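Outer membrane porin protein 32 (Delftia acidovorans, PDB 2FGQ) forms trimeric, anion-selective channels across the bacterial outer membrane and binds the dicarboxylate malate inside its pore. Local coordinates at residues Gly70-Ser82 with Gly86-Ser98. Residues are numbered along the deposited sequence; the frame is centred on the assembly and turned at random.
With MLT (D-malate), chain H.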
ATOM      1  N   GLY A  70      -4.447  -1.407   3.925  1.00 17.09           N
ATOM      2  CA  GLY A  70      -3.450  -1.207   2.899  1.00 16.92           C
ATOM      3  C   GLY A  70      -3.561   0.165   2.299  1.00 16.66           C
ATOM      4  O   GLY A  70      -4.670   0.563   1.930  1.00 21.96           O
ATOM      5  N   PHE A  71      -2.438   0.836   2.101  1.00 15.08           N
ATOM      6  CA  PHE A  71      -2.308   2.178   1.546  1.00 12.64           C
ATOM      7  C   PHE A  71      -2.545   2.147   0.037  1.00 12.62           C
ATOM      8  O   PHE A  71      -2.142   1.205  -0.639  1.00 14.80           O
ATOM      9  CB  PHE A  71      -0.918   2.738   1.877  1.00 13.02           C
ATOM     10  CG  PHE A  71      -0.731   4.161   1.455  1.00 10.61           C
ATOM     11  CD1 PHE A  71      -1.418   5.162   2.085  1.00 10.22           C
ATOM     12  CD2 PHE A  71       0.068   4.478   0.391  1.00 14.65           C
ATOM     13  CE1 PHE A  71      -1.310   6.477   1.646  1.00 11.82           C
ATOM     14  CE2 PHE A  71       0.201   5.761  -0.033  1.00 13.75           C
ATOM     15  CZ  PHE A  71      -0.488   6.763   0.588  1.00 11.87           C
ATOM     16  N   ASN A  72      -3.234   3.164  -0.460  1.00 11.30           N
ATOM     17  CA  ASN A  72      -3.494   3.309  -1.880  1.00 11.35           C
ATOM     18  C   ASN A  72      -3.462   4.797  -2.241  1.00 11.14           C
ATOM     19  O   ASN A  72      -3.113   5.639  -1.409  1.00 11.62           O
ATOM     20  CB  ASN A  72      -4.851   2.684  -2.194  1.00 10.69           C
ATOM     21  CG  ASN A  72      -5.954   3.287  -1.359  1.00 12.15           C
ATOM     22  OD1 ASN A  72      -6.103   4.503  -1.347  1.00 12.43           O
ATOM     23  ND2 ASN A  72      -6.700   2.444  -0.638  1.00 14.30           N
ATOM     24  N   PHE A  73      -3.762   5.096  -3.498  1.00  9.74           N
ATOM     25  CA  PHE A  73      -3.804   6.468  -3.999  1.00 10.74           C
ATOM     26  C   PHE A  73      -5.238   6.830  -4.424  1.00 10.07           C
ATOM     27  O   PHE A  73      -5.458   7.502  -5.426  1.00  9.82           O
ATOM     28  CB  PHE A  73      -2.779   6.697  -5.106  1.00 10.20           C
ATOM     29  CG  PHE A  73      -1.363   6.549  -4.631  1.00 11.17           C
ATOM     30  CD1 PHE A  73      -0.853   7.420  -3.679  1.00 11.75           C
ATOM     31  CD2 PHE A  73      -0.559   5.529  -5.102  1.00 13.10           C
ATOM     32  CE1 PHE A  73       0.438   7.274  -3.219  1.00 13.40           C
ATOM     33  CE2 PHE A  73       0.751   5.380  -4.620  1.00 13.03           C
ATOM     34  CZ  PHE A  73       1.232   6.270  -3.704  1.00 13.93           C
ATOM     35  N   LYS A  74      -6.229   6.369  -3.657  1.00  9.17           N
ATOM     36  CA  LYS A  74      -7.626   6.556  -4.050  1.00 10.34           C
ATOM     37  C   LYS A  74      -8.125   7.985  -3.932  1.00 10.40           C
ATOM     38  O   LYS A  74      -9.166   8.286  -4.500  1.00 10.02           O
ATOM     39  CB  LYS A  74      -8.583   5.584  -3.375  1.00 11.31           C
ATOM     40  CG  LYS A  74      -8.505   4.156  -3.905  1.00 12.72           C
ATOM     41  CD  LYS A  74      -9.412   3.232  -3.096  1.00 17.79           C
ATOM     42  CE  LYS A  74     -10.857   3.415  -3.343  1.00 23.99           C
ATOM     43  NZ  LYS A  74     -11.593   2.373  -2.534  1.00 27.49           N
ATOM     44  N   ARG A  75      -7.428   8.867  -3.222  1.00  9.42           N
ATOM     45  CA  ARG A  75      -7.915  10.251  -3.112  1.00  9.64           C
ATOM     46  C   ARG A  75      -7.684  10.967  -4.441  1.00  8.43           C
ATOM     47  O   ARG A  75      -8.519  11.741  -4.885  1.00 10.48           O
ATOM     48  CB  ARG A  75      -7.292  11.011  -1.931  1.00  8.70           C
ATOM     49  CG  ARG A  75      -7.836  10.496  -0.605  1.00  9.71           C
ATOM     50  CD  ARG A  75      -7.262  11.159   0.601  1.00 12.90           C
ATOM     51  NE  ARG A  75      -7.342  12.615   0.512  1.00 13.17           N
ATOM     52  CZ  ARG A  75      -8.446  13.323   0.722  1.00 13.70           C
ATOM     53  NH1 ARG A  75      -9.556  12.725   1.130  1.00 13.84           N
ATOM     54  NH2 ARG A  75      -8.424  14.646   0.568  1.00 16.64           N
ATOM     55  N   ARG A  76      -6.530  10.752  -5.084  1.00  8.37           N
ATOM     56  CA  ARG A  76      -6.263  11.390  -6.385  1.00  9.25           C
ATOM     57  C   ARG A  76      -5.044  10.689  -6.990  1.00  8.58           C
ATOM     58  O   ARG A  76      -4.038  10.424  -6.285  1.00 10.38           O
ATOM     59  CB  ARG A  76      -5.894  12.854  -6.186  1.00  8.82           C
ATOM     60  CG  ARG A  76      -5.629  13.624  -7.486  1.00 10.22           C
ATOM     61  CD  ARG A  76      -5.648  15.096  -7.300  1.00 10.27           C
ATOM     62  NE  ARG A  76      -5.102  15.783  -8.469  1.00 10.45           N
ATOM     63  CZ  ARG A  76      -4.947  17.093  -8.551  1.00 13.27           C
ATOM     64  NH1 ARG A  76      -5.367  17.872  -7.557  1.00 14.69           N
ATOM     65  NH2 ARG A  76      -4.382  17.626  -9.616  1.00 14.87           N
ATOM     66  N   SER A  77      -5.119  10.366  -8.277  1.00  8.88           N
ATOM     67  CA  SER A  77      -3.976   9.770  -8.959  1.00  9.11           C
ATOM     68  C   SER A  77      -3.973  10.251 -10.384  1.00  9.60           C
ATOM     69  O   SER A  77      -4.306   9.502 -11.299  1.00 12.33           O
ATOM     70  CB  SER A  77      -4.011   8.237  -8.894  1.00 11.17           C
ATOM     71  OG  SER A  77      -5.190   7.680  -9.437  1.00 10.35           O
ATOM     72  N   THR A  78      -3.615  11.517 -10.564  1.00  9.05           N
ATOM     73  CA  THR A  78      -3.761  12.167 -11.862  1.00  9.56           C
ATOM     74  C   THR A  78      -2.444  12.540 -12.505  1.00 10.22           C
ATOM     75  O   THR A  78      -1.399  12.678 -11.867  1.00 10.64           O
ATOM     76  CB  THR A  78      -4.594  13.479 -11.732  1.00 11.44           C
ATOM     77  OG1 THR A  78      -4.031  14.306 -10.686  1.00 10.70           O
ATOM     78  CG2 THR A  78      -6.035  13.166 -11.339  1.00 10.94           C
ATOM     79  N   VAL A  79      -2.545  12.725 -13.813  1.00 10.00           N
ATOM     80  CA  VAL A  79      -1.532  13.394 -14.618  1.00  9.95           C
ATOM     81  C   VAL A  79      -2.272  14.467 -15.403  1.00 10.37           C
ATOM     82  O   VAL A  79      -3.440  14.302 -15.763  1.00 11.03           O
ATOM     83  CB  VAL A  79      -0.755  12.379 -15.510  1.00  9.98           C
ATOM     84  CG1 VAL A  79      -1.672  11.554 -16.454  1.00 12.58           C
ATOM     85  CG2 VAL A  79       0.360  13.060 -16.307  1.00 11.72           C
ATOM     86  N   SER A  80      -1.591  15.581 -15.625  1.00 10.76           N
ATOM     87  CA  SER A  80      -2.281  16.735 -16.188  1.00 12.77           C
ATOM     88  C   SER A  80      -1.425  17.563 -17.107  1.00 11.88           C
ATOM     89  O   SER A  80      -0.213  17.534 -17.047  1.00 11.88           O
ATOM     90  CB  SER A  80      -2.792  17.661 -15.079  1.00 13.35           C
ATOM     91  OG  SER A  80      -1.715  18.103 -14.260  1.00 15.01           O
ATOM     92  N   LEU A  81      -2.100  18.375 -17.900  1.00 12.06           N
ATOM     93  CA  LEU A  81      -1.483  19.483 -18.611  1.00 12.83           C
ATOM     94  C   LEU A  81      -2.264  20.736 -18.284  1.00 12.80           C
ATOM     95  O   LEU A  81      -3.468  20.692 -18.189  1.00 12.96           O
ATOM     96  CB  LEU A  81      -1.504  19.258 -20.133  1.00 12.79           C
ATOM     97  CG  LEU A  81      -0.572  18.219 -20.720  1.00 14.32           C
ATOM     98  CD1 LEU A  81      -0.851  18.129 -22.233  1.00 17.23           C
ATOM     99  CD2 LEU A  81       0.893  18.531 -20.452  1.00 17.40           C
ATOM    100  N   SER A  82      -1.550  21.831 -18.116  1.00 13.46           N
ATOM    101  CA  SER A  82      -2.164  23.088 -17.750  1.00 14.99           C
ATOM    102  C   SER A  82      -1.462  24.233 -18.427  1.00 15.51           C
ATOM    103  O   SER A  82      -0.322  24.124 -18.852  1.00 15.95           O
ATOM    104  CB  SER A  82      -2.150  23.261 -16.258  1.00 16.47           C
ATOM    105  OG  SER A  82      -0.849  23.357 -15.750  1.00 22.03           O
ATOM    106  N   GLY A  86      -6.468  26.604 -19.102  1.00 15.08           N
ATOM    107  CA  GLY A  86      -6.996  25.928 -17.939  1.00 15.37           C
ATOM    108  C   GLY A  86      -6.165  24.694 -17.628  1.00 14.37           C
ATOM    109  O   GLY A  86      -4.941  24.715 -17.712  1.00 16.02           O
ATOM    110  N   GLU A  87      -6.853  23.610 -17.313  1.00 13.90           N
ATOM    111  CA  GLU A  87      -6.194  22.371 -16.896  1.00 14.32           C
ATOM    112  C   GLU A  87      -7.029  21.171 -17.286  1.00 13.00           C
ATOM    113  O   GLU A  87      -8.248  21.152 -17.071  1.00 13.83           O
ATOM    114  CB  GLU A  87      -6.000  22.365 -15.373  1.00 15.91           C
ATOM    115  CG  GLU A  87      -5.229  21.195 -14.815  1.00 20.48           C
ATOM    116  CD  GLU A  87      -5.264  21.142 -13.283  1.00 27.27           C
ATOM    117  OE1 GLU A  87      -6.116  21.785 -12.637  1.00 36.94           O
ATOM    118  OE2 GLU A  87      -4.462  20.433 -12.720  1.00 32.00           O
ATOM    119  N   VAL A  88      -6.365  20.167 -17.854  1.00 12.07           N
ATOM    120  CA  VAL A  88      -6.961  18.882 -18.129  1.00 11.68           C
ATOM    121  C   VAL A  88      -6.254  17.839 -17.269  1.00 11.74           C
ATOM    122  O   VAL A  88      -5.042  17.776 -17.258  1.00 12.48           O
ATOM    123  CB  VAL A  88      -6.855  18.504 -19.615  1.00 12.81           C
ATOM    124  CG1 VAL A  88      -7.406  17.131 -19.850  1.00 13.53           C
ATOM    125  CG2 VAL A  88      -7.610  19.535 -20.466  1.00 15.64           C
ATOM    126  N   ARG A  89      -7.038  17.027 -16.564  1.00 11.03           N
ATOM    127  CA  ARG A  89      -6.512  15.938 -15.710  1.00 10.92           C
ATOM    128  C   ARG A  89      -7.075  14.592 -16.119  1.00 10.14           C
ATOM    129  O   ARG A  89      -8.269  14.475 -16.423  1.00 11.29           O
ATOM    130  CB  ARG A  89      -6.938  16.149 -14.286  1.00 11.74           C
ATOM    131  CG  ARG A  89      -6.579  17.425 -13.652  1.00 13.92           C
ATOM    132  CD  ARG A  89      -7.021  17.441 -12.148  1.00 16.71           C
ATOM    133  NE  ARG A  89      -6.927  18.755 -11.586  1.00 19.83           N
ATOM    134  CZ  ARG A  89      -7.449  19.123 -10.439  1.00 20.02           C
ATOM    135  NH1 ARG A  89      -8.198  18.303  -9.682  1.00 20.23           N
ATOM    136  NH2 ARG A  89      -7.237  20.357 -10.046  1.00 26.74           N
ATOM    137  N   LEU A  90      -6.203  13.583 -16.119  1.00  9.29           N
ATOM    138  CA  LEU A  90      -6.591  12.196 -16.327  1.00 10.32           C
ATOM    139  C   LEU A  90      -6.291  11.377 -15.094  1.00  9.73           C
ATOM    140  O   LEU A  90      -5.147  11.383 -14.642  1.00 10.82           O
ATOM    141  CB  LEU A  90      -5.775  11.548 -17.449  1.00 11.38           C
ATOM    142  CG  LEU A  90      -6.048  11.752 -18.950  1.00 18.49           C
ATOM    143  CD1 LEU A  90      -6.732  12.944 -19.345  1.00 20.25           C
ATOM    144  CD2 LEU A  90      -4.858  11.382 -19.861  1.00 17.84           C
ATOM    145  N   GLY A  91      -7.283  10.604 -14.646  1.00  9.23           N
ATOM    146  CA  GLY A  91      -7.105   9.713 -13.520  1.00  8.97           C
ATOM    147  C   GLY A  91      -8.143   9.898 -12.431  1.00  7.60           C
ATOM    148  O   GLY A  91      -8.950  10.863 -12.404  1.00  9.75           O
ATOM    149  N   ARG A  92      -8.138   8.984 -11.481  1.00  9.46           N
ATOM    150  CA  ARG A  92      -9.050   9.060 -10.366  1.00 10.00           C
ATOM    151  C   ARG A  92      -8.880  10.372  -9.581  1.00  9.38           C
ATOM    152  O   ARG A  92      -7.763  10.801  -9.288  1.00  9.82           O
ATOM    153  CB  ARG A  92      -8.825   7.899  -9.413  1.00 11.24           C
ATOM    154  CG  ARG A  92      -9.899   7.948  -8.286  1.00 12.91           C
ATOM    155  CD  ARG A  92      -9.952   6.755  -7.491  1.00 14.47           C
ATOM    156  NE  ARG A  92     -10.766   6.916  -6.314  1.00 11.67           N
ATOM    157  CZ  ARG A  92     -12.055   6.633  -6.245  1.00 12.56           C
ATOM    158  NH1 ARG A  92     -12.769   6.288  -7.316  1.00 12.38           N
ATOM    159  NH2 ARG A  92     -12.655   6.721  -5.077  1.00 11.17           N
ATOM    160  N   ASP A  93      -9.995  10.997  -9.259  1.00  9.70           N
ATOM    161  CA  ASP A  93      -9.988  12.264  -8.547  1.00  9.40           C
ATOM    162  C   ASP A  93     -11.382  12.544  -8.069  1.00  9.36           C
ATOM    163  O   ASP A  93     -12.357  11.858  -8.446  1.00  8.75           O
ATOM    164  CB  ASP A  93      -9.557  13.337  -9.552  1.00  9.68           C
ATOM    165  CG  ASP A  93      -9.050  14.616  -8.933  1.00 13.96           C
ATOM    166  OD1 ASP A  93      -9.017  14.825  -7.670  1.00 15.93           O
ATOM    167  OD2 ASP A  93      -8.643  15.520  -9.722  1.00 17.42           O
ATOM    168  N   LEU A  94     -11.486  13.568  -7.255  1.00  9.31           N
ATOM    169  CA  LEU A  94     -12.785  14.226  -7.068  1.00  9.71           C
ATOM    170  C   LEU A  94     -13.400  14.600  -8.408  1.00 10.71           C
ATOM    171  O   LEU A  94     -12.705  15.093  -9.296  1.00 10.50           O
ATOM    172  CB  LEU A  94     -12.644  15.501  -6.229  1.00 10.45           C
ATOM    173  CG  LEU A  94     -12.212  15.296  -4.777  1.00 12.07           C
ATOM    174  CD1 LEU A  94     -11.824  16.654  -4.223  1.00 15.22           C
ATOM    175  CD2 LEU A  94     -13.326  14.688  -4.006  1.00 14.01           C
ATOM    176  N   VAL A  95     -14.686  14.325  -8.571  1.00  9.53           N
ATOM    177  CA  VAL A  95     -15.374  14.808  -9.777  1.00 10.22           C
ATOM    178  C   VAL A  95     -15.605  16.323  -9.631  1.00 11.05           C
ATOM    179  O   VAL A  95     -15.583  16.837  -8.534  1.00 10.64           O
ATOM    180  CB  VAL A  95     -16.713  14.059 -10.026  1.00 10.57           C
ATOM    181  CG1 VAL A  95     -16.418  12.578 -10.292  1.00 12.89           C
ATOM    182  CG2 VAL A  95     -17.704  14.232  -8.899  1.00 10.11           C
ATOM    183  N   PRO A  96     -15.765  17.044 -10.750  1.00 11.09           N
ATOM    184  CA  PRO A  96     -15.852  18.514 -10.643  1.00 12.18           C
ATOM    185  C   PRO A  96     -16.977  18.998  -9.750  1.00 12.25           C
ATOM    186  O   PRO A  96     -16.800  19.985  -9.049  1.00 11.73           O
ATOM    187  CB  PRO A  96     -16.045  18.952 -12.094  1.00 12.42           C
ATOM    188  CG  PRO A  96     -15.483  17.873 -12.889  1.00 15.67           C
ATOM    189  CD  PRO A  96     -15.765  16.596 -12.156  1.00 12.80           C
ATOM    190  N   THR A  97     -18.116  18.320  -9.772  1.00 11.58           N
ATOM    191  CA  THR A  97     -19.254  18.757  -8.963  1.00 12.10           C
ATOM    192  C   THR A  97     -18.961  18.667  -7.458  1.00 13.61           C
ATOM    193  O   THR A  97     -19.253  19.611  -6.726  1.00 15.30           O
ATOM    194  CB  THR A  97     -20.508  17.951  -9.354  1.00 12.89           C
ATOM    195  OG1 THR A  97     -20.186  16.562  -9.532  1.00 13.18           O
ATOM    196  CG2 THR A  97     -21.022  18.461 -10.704  1.00 11.90           C
ATOM    197  N   SER A  98     -18.330  17.593  -6.999  1.00 13.43           N
ATOM    198  CA  SER A  98     -18.001  17.504  -5.589  1.00 14.07           C
ATOM    199  C   SER A  98     -16.834  18.415  -5.221  1.00 14.00           C
ATOM    200  O   SER A  98     -16.872  19.062  -4.172  1.00 15.39           O
ATOM    201  CB  SER A  98     -17.693  16.070  -5.162  1.00 12.93           C
ATOM    202  OG  SER A  98     -16.475  15.667  -5.745  1.00 14.57           O
TER
HETATM  203  C1  MLT H 700     -11.921  14.797   0.744  1.00 43.20           C
HETATM  204  O1  MLT H 700     -11.587  14.842   2.040  1.00 42.17           O
HETATM  205  O2  MLT H 700     -11.281  15.488  -0.154  1.00 43.41           O
HETATM  206  C2  MLT H 700     -13.074  14.023   0.221  1.00 42.57           C
HETATM  207  O3  MLT H 700     -13.199  12.800   0.899  1.00 41.57           O
HETATM  208  C3  MLT H 700     -14.312  14.906   0.289  1.00 44.57           C
HETATM  209  C4  MLT H 700     -13.909  16.249  -0.287  1.00 46.24           C
HETATM  210  O4  MLT H 700     -12.729  16.793  -0.100  1.00 49.99           O
HETATM  211  O5  MLT H 700     -14.710  16.927  -1.010  1.00 41.26           O
HETATM  212  O   HOH W   1      -3.807  20.498  -9.746  1.00 29.95           O
HETATM  213  O   HOH W   2      -3.623   9.185 -14.028  1.00 12.17           O
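R76 and R89 lay their guanidinium groups flat on one another, centres 3.7 Å apart and planes at 14°, across the antiparallel hairpin of strands 76-83 and 86-90 in the 16-stranded porin barrel. The chains cross at about a right angle, R76 NH2 lying above the rim of the R89 group, 3.4 Å from R89 NE. This stacking of like charges is probably tolerated because E87 and D93 bring two carboxylates to the pair. R89 grips E87 side-on with NE and NH2, and its NH1 meets the syn lone pair of D93 OD2 at 2.8 Å. D93 lies alongside R76, but its OD2 is a long 3.8 Å from R76 NE, with no N-H aimed at it. R76, CG anti to its backbone N (chi1 -179°), instead extends NE to T78 OG1. Replacing R89 by alanine is likely to leave E87 and D93 without their shared cation and R76 without its stacking partner. On the other face V79 CG1 meets L90 CB at 4.2 Å; apolar residues suit this side, where V79 packs on I328 of a neighbouring subunit. R92 NE donates to a lone pair of K74 O. R75, held by E58, donates from NH1 to O1 of D-malate and from NH2 to O2, both at 3.1 Å.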